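Local atomic coordinates of SorB (Sorangium cellulosum, PDB entry 6B2V), a protein that forms a pyran ring in the growing polyketide chain of the antibiotic sorangicin, through the pyran synthase domain of its module nine. Residues V215-L220 with Y268-V273. Sequence-based numbering, arbitrary orientation.
Sequences VPAIFL and YDVDLV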
ATOM      1  N   VAL A 215      -1.068  -2.166  -7.915  1.00 12.30           N
ATOM      2  CA  VAL A 215      -1.778  -2.210  -9.186  1.00 14.01           C
ATOM      3  C   VAL A 215      -1.772  -3.572  -9.841  1.00 14.05           C
ATOM      4  O   VAL A 215      -2.767  -3.978 -10.338  1.00 13.02           O
ATOM      5  CB  VAL A 215      -1.309  -1.059 -10.150  1.00 16.13           C
ATOM      6  CG1 VAL A 215      -1.615  -1.336 -11.616  1.00 19.45           C
ATOM      7  CG2 VAL A 215      -2.007   0.194  -9.771  1.00 16.56           C
ATOM      8  N   PRO A 216      -0.659  -4.272  -9.836  1.00 11.89           N
ATOM      9  CA  PRO A 216      -0.657  -5.588 -10.460  1.00 12.87           C
ATOM     10  C   PRO A 216      -1.594  -6.585  -9.771  1.00 12.23           C
ATOM     11  O   PRO A 216      -2.112  -7.417 -10.419  1.00 12.60           O
ATOM     12  CB  PRO A 216       0.819  -5.997 -10.409  1.00 14.70           C
ATOM     13  CG  PRO A 216       1.484  -4.721 -10.498  1.00 13.55           C
ATOM     14  CD  PRO A 216       0.708  -3.809  -9.612  1.00 13.38           C
ATOM     15  N   ALA A 217      -1.685  -6.518  -8.442  1.00 12.80           N
ATOM     16  CA  ALA A 217      -2.599  -7.360  -7.685  1.00 11.97           C
ATOM     17  C   ALA A 217      -4.066  -7.031  -7.973  1.00 13.28           C
ATOM     18  O   ALA A 217      -4.852  -7.890  -8.066  1.00 11.51           O
ATOM     19  CB  ALA A 217      -2.305  -7.255  -6.189  1.00 12.87           C
ATOM     20  N   ILE A 218      -4.362  -5.752  -8.039  1.00 12.56           N
ATOM     21  CA  ILE A 218      -5.699  -5.340  -8.357  1.00 11.08           C
ATOM     22  C   ILE A 218      -6.076  -5.736  -9.791  1.00 13.11           C
ATOM     23  O   ILE A 218      -7.125  -6.216 -10.023  1.00 12.30           O
ATOM     24  CB  ILE A 218      -5.880  -3.852  -8.118  1.00 12.28           C
ATOM     25  CG1 ILE A 218      -5.799  -3.577  -6.650  1.00 13.47           C
ATOM     26  CG2 ILE A 218      -7.198  -3.375  -8.692  1.00 14.93           C
ATOM     27  CD1 ILE A 218      -5.525  -2.146  -6.319  1.00 16.82           C
ATOM     28  N   PHE A 219      -5.132  -5.592 -10.699  1.00 12.07           N
ATOM     29  CA  PHE A 219      -5.349  -6.002 -12.058  1.00 12.32           C
ATOM     30  C   PHE A 219      -5.670  -7.511 -12.096  1.00 13.47           C
ATOM     31  O   PHE A 219      -6.572  -7.914 -12.745  1.00 13.51           O
ATOM     32  CB  PHE A 219      -4.093  -5.629 -12.897  1.00 13.05           C
ATOM     33  CG  PHE A 219      -4.082  -6.186 -14.275  1.00 15.45           C
ATOM     34  CD1 PHE A 219      -3.582  -7.411 -14.497  1.00 17.79           C
ATOM     35  CD2 PHE A 219      -4.596  -5.487 -15.299  1.00 17.86           C
ATOM     36  CE1 PHE A 219      -3.586  -7.958 -15.744  1.00 16.68           C
ATOM     37  CE2 PHE A 219      -4.588  -6.011 -16.572  1.00 19.93           C
ATOM     38  CZ  PHE A 219      -4.087  -7.243 -16.781  1.00 17.96           C
ATOM     39  N   LEU A 220      -4.948  -8.308 -11.342  1.00 12.62           N
ATOM     40  CA  LEU A 220      -5.198  -9.719 -11.279  1.00 12.60           C
ATOM     41  C   LEU A 220      -6.600 -10.029 -10.727  1.00 13.85           C
ATOM     42  O   LEU A 220      -7.267 -10.879 -11.193  1.00 14.71           O
ATOM     43  CB  LEU A 220      -4.131 -10.402 -10.429  1.00 16.35           C
ATOM     44  CG  LEU A 220      -3.761 -11.826 -10.617  1.00 19.18           C
ATOM     45  CD1 LEU A 220      -3.545 -12.146 -12.081  1.00 14.88           C
ATOM     46  CD2 LEU A 220      -2.481 -12.022  -9.847  1.00 15.04           C
ATOM     47  N   TYR A 268      -5.130 -11.715  -2.465  1.00 11.84           N
ATOM     48  CA  TYR A 268      -3.879 -11.761  -3.163  1.00 10.75           C
ATOM     49  C   TYR A 268      -2.647 -11.474  -2.277  1.00 11.22           C
ATOM     50  O   TYR A 268      -2.687 -10.753  -1.371  1.00 12.32           O
ATOM     51  CB  TYR A 268      -3.955 -10.717  -4.314  1.00 11.18           C
ATOM     52  CG  TYR A 268      -5.017 -11.124  -5.318  1.00 12.10           C
ATOM     53  CD1 TYR A 268      -6.339 -10.809  -5.119  1.00 13.68           C
ATOM     54  CD2 TYR A 268      -4.709 -11.923  -6.370  1.00 12.76           C
ATOM     55  CE1 TYR A 268      -7.313 -11.281  -5.938  1.00 14.12           C
ATOM     56  CE2 TYR A 268      -5.686 -12.383  -7.208  1.00 13.22           C
ATOM     57  CZ  TYR A 268      -7.000 -12.058  -6.984  1.00 16.10           C
ATOM     58  OH  TYR A 268      -7.981 -12.496  -7.820  1.00 16.10           O
ATOM     59  N   ASP A 269      -1.554 -12.083  -2.683  1.00 10.52           N
ATOM     60  CA  ASP A 269      -0.242 -11.839  -2.102  1.00 12.07           C
ATOM     61  C   ASP A 269       0.577 -11.062  -3.168  1.00 12.13           C
ATOM     62  O   ASP A 269       0.442 -11.337  -4.325  1.00 11.42           O
ATOM     63  CB  ASP A 269       0.490 -13.138  -1.742  1.00 13.09           C
ATOM     64  CG  ASP A 269      -0.187 -13.928  -0.635  1.00 17.04           C
ATOM     65  OD1 ASP A 269      -0.838 -13.372   0.179  1.00 14.27           O
ATOM     66  OD2 ASP A 269      -0.046 -15.125  -0.670  1.00 19.12           O
ATOM     67  N   VAL A 270       1.308 -10.031  -2.765  1.00 10.78           N
ATOM     68  CA  VAL A 270       2.115  -9.316  -3.716  1.00  9.87           C
ATOM     69  C   VAL A 270       3.437  -8.857  -3.086  1.00 10.21           C
ATOM     70  O   VAL A 270       3.429  -8.255  -2.104  1.00 12.23           O
ATOM     71  CB  VAL A 270       1.317  -8.198  -4.417  1.00 11.89           C
ATOM     72  CG1 VAL A 270       0.781  -7.153  -3.477  1.00 11.71           C
ATOM     73  CG2 VAL A 270       2.167  -7.530  -5.437  1.00 12.60           C
ATOM     74  N   ASP A 271       4.546  -9.115  -3.753  1.00 10.04           N
ATOM     75  CA  ASP A 271       5.818  -8.725  -3.243  1.00 11.34           C
ATOM     76  C   ASP A 271       6.514  -7.741  -4.180  1.00 11.06           C
ATOM     77  O   ASP A 271       6.365  -7.787  -5.355  1.00  9.96           O
ATOM     78  CB  ASP A 271       6.821  -9.887  -3.132  1.00 10.85           C
ATOM     79  CG  ASP A 271       6.469 -10.877  -2.021  1.00 19.27           C
ATOM     80  OD1 ASP A 271       5.364 -10.931  -1.683  1.00 25.51           O
ATOM     81  OD2 ASP A 271       7.283 -11.530  -1.472  1.00 23.08           O
ATOM     82  N   LEU A 272       7.272  -6.861  -3.545  1.00 10.24           N
ATOM     83  CA  LEU A 272       8.139  -5.933  -4.222  1.00 10.34           C
ATOM     84  C   LEU A 272       9.558  -6.490  -4.016  1.00 11.14           C
ATOM     85  O   LEU A 272      10.000  -6.651  -2.973  1.00 10.30           O
ATOM     86  CB  LEU A 272       8.063  -4.526  -3.649  1.00  9.53           C
ATOM     87  CG  LEU A 272       9.053  -3.511  -4.250  1.00 10.21           C
ATOM     88  CD1 LEU A 272       8.719  -3.203  -5.701  1.00 10.69           C
ATOM     89  CD2 LEU A 272       9.025  -2.232  -3.485  1.00 11.01           C
ATOM     90  N   VAL A 273      10.229  -6.751  -5.116  1.00  9.42           N
ATOM     91  CA  VAL A 273      11.557  -7.286  -5.093  1.00  9.13           C
ATOM     92  C   VAL A 273      12.554  -6.428  -5.889  1.00  9.58           C
ATOM     93  O   VAL A 273      12.204  -5.731  -6.746  1.00  9.51           O
ATOM     94  CB  VAL A 273      11.657  -8.737  -5.635  1.00  9.86           C
ATOM     95  CG1 VAL A 273      10.704  -9.653  -4.894  1.00 11.05           C
ATOM     96  CG2 VAL A 273      11.386  -8.829  -7.120  1.00 10.79           C
TER
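The central helix of the C-terminal hotdog fold of the pyran synthase domain, residues 207-225, rests through Ala217 and Leu220 on Tyr268 and Val270 of strand 267-273. The axes of segments 215-220 and 268-273 approach to 8.7 Å and run roughly antiparallel, 153° apart. Such nearness suits alanine at the point of contact: its lone methyl fills little space, and the CA atoms of Ala217 and Tyr268 come within 6.4 Å. Ala217 CB lies 4.1 Å from Val270 CG1 and is also close to Val270 CB, so the methyl meets the branch point of a beta-branched residue, a type at home in a strand. Tyr268 and Val270, two apart in the strand, both point toward the helix.

With CG anti to its carbonyl carbon (chi1 -65°), the ring of Tyr268 is carried along the helix toward Leu220. The carbonyl oxygen of Ala217 sits over one ring face, near the rim, 4.2 Å from Tyr268 CG. Leu220 approaches the ring obliquely through its branch point, Leu220 CG lying 4.0 Å from Tyr268 CE2, while Leu220 CD2 reaches Tyr268 CD2 at 4.1 Å. No hydrogen bond joins the two segments; the buried tyrosine hydroxyl is instead satisfied by Gln224, a turn further along the same helix, so one residue offers apolar ring carbons to Leu220 and a polar end to Gln224. Strands 250-255 and 279-289 flank strand 267-273 through backbone hydrogen bonds. A buried helix laid against an antiparallel sheet, here through alanine, leucine, valine and a tyrosine ring, is the core of the hotdog fold of polyketide synthase dehydratase-type domains.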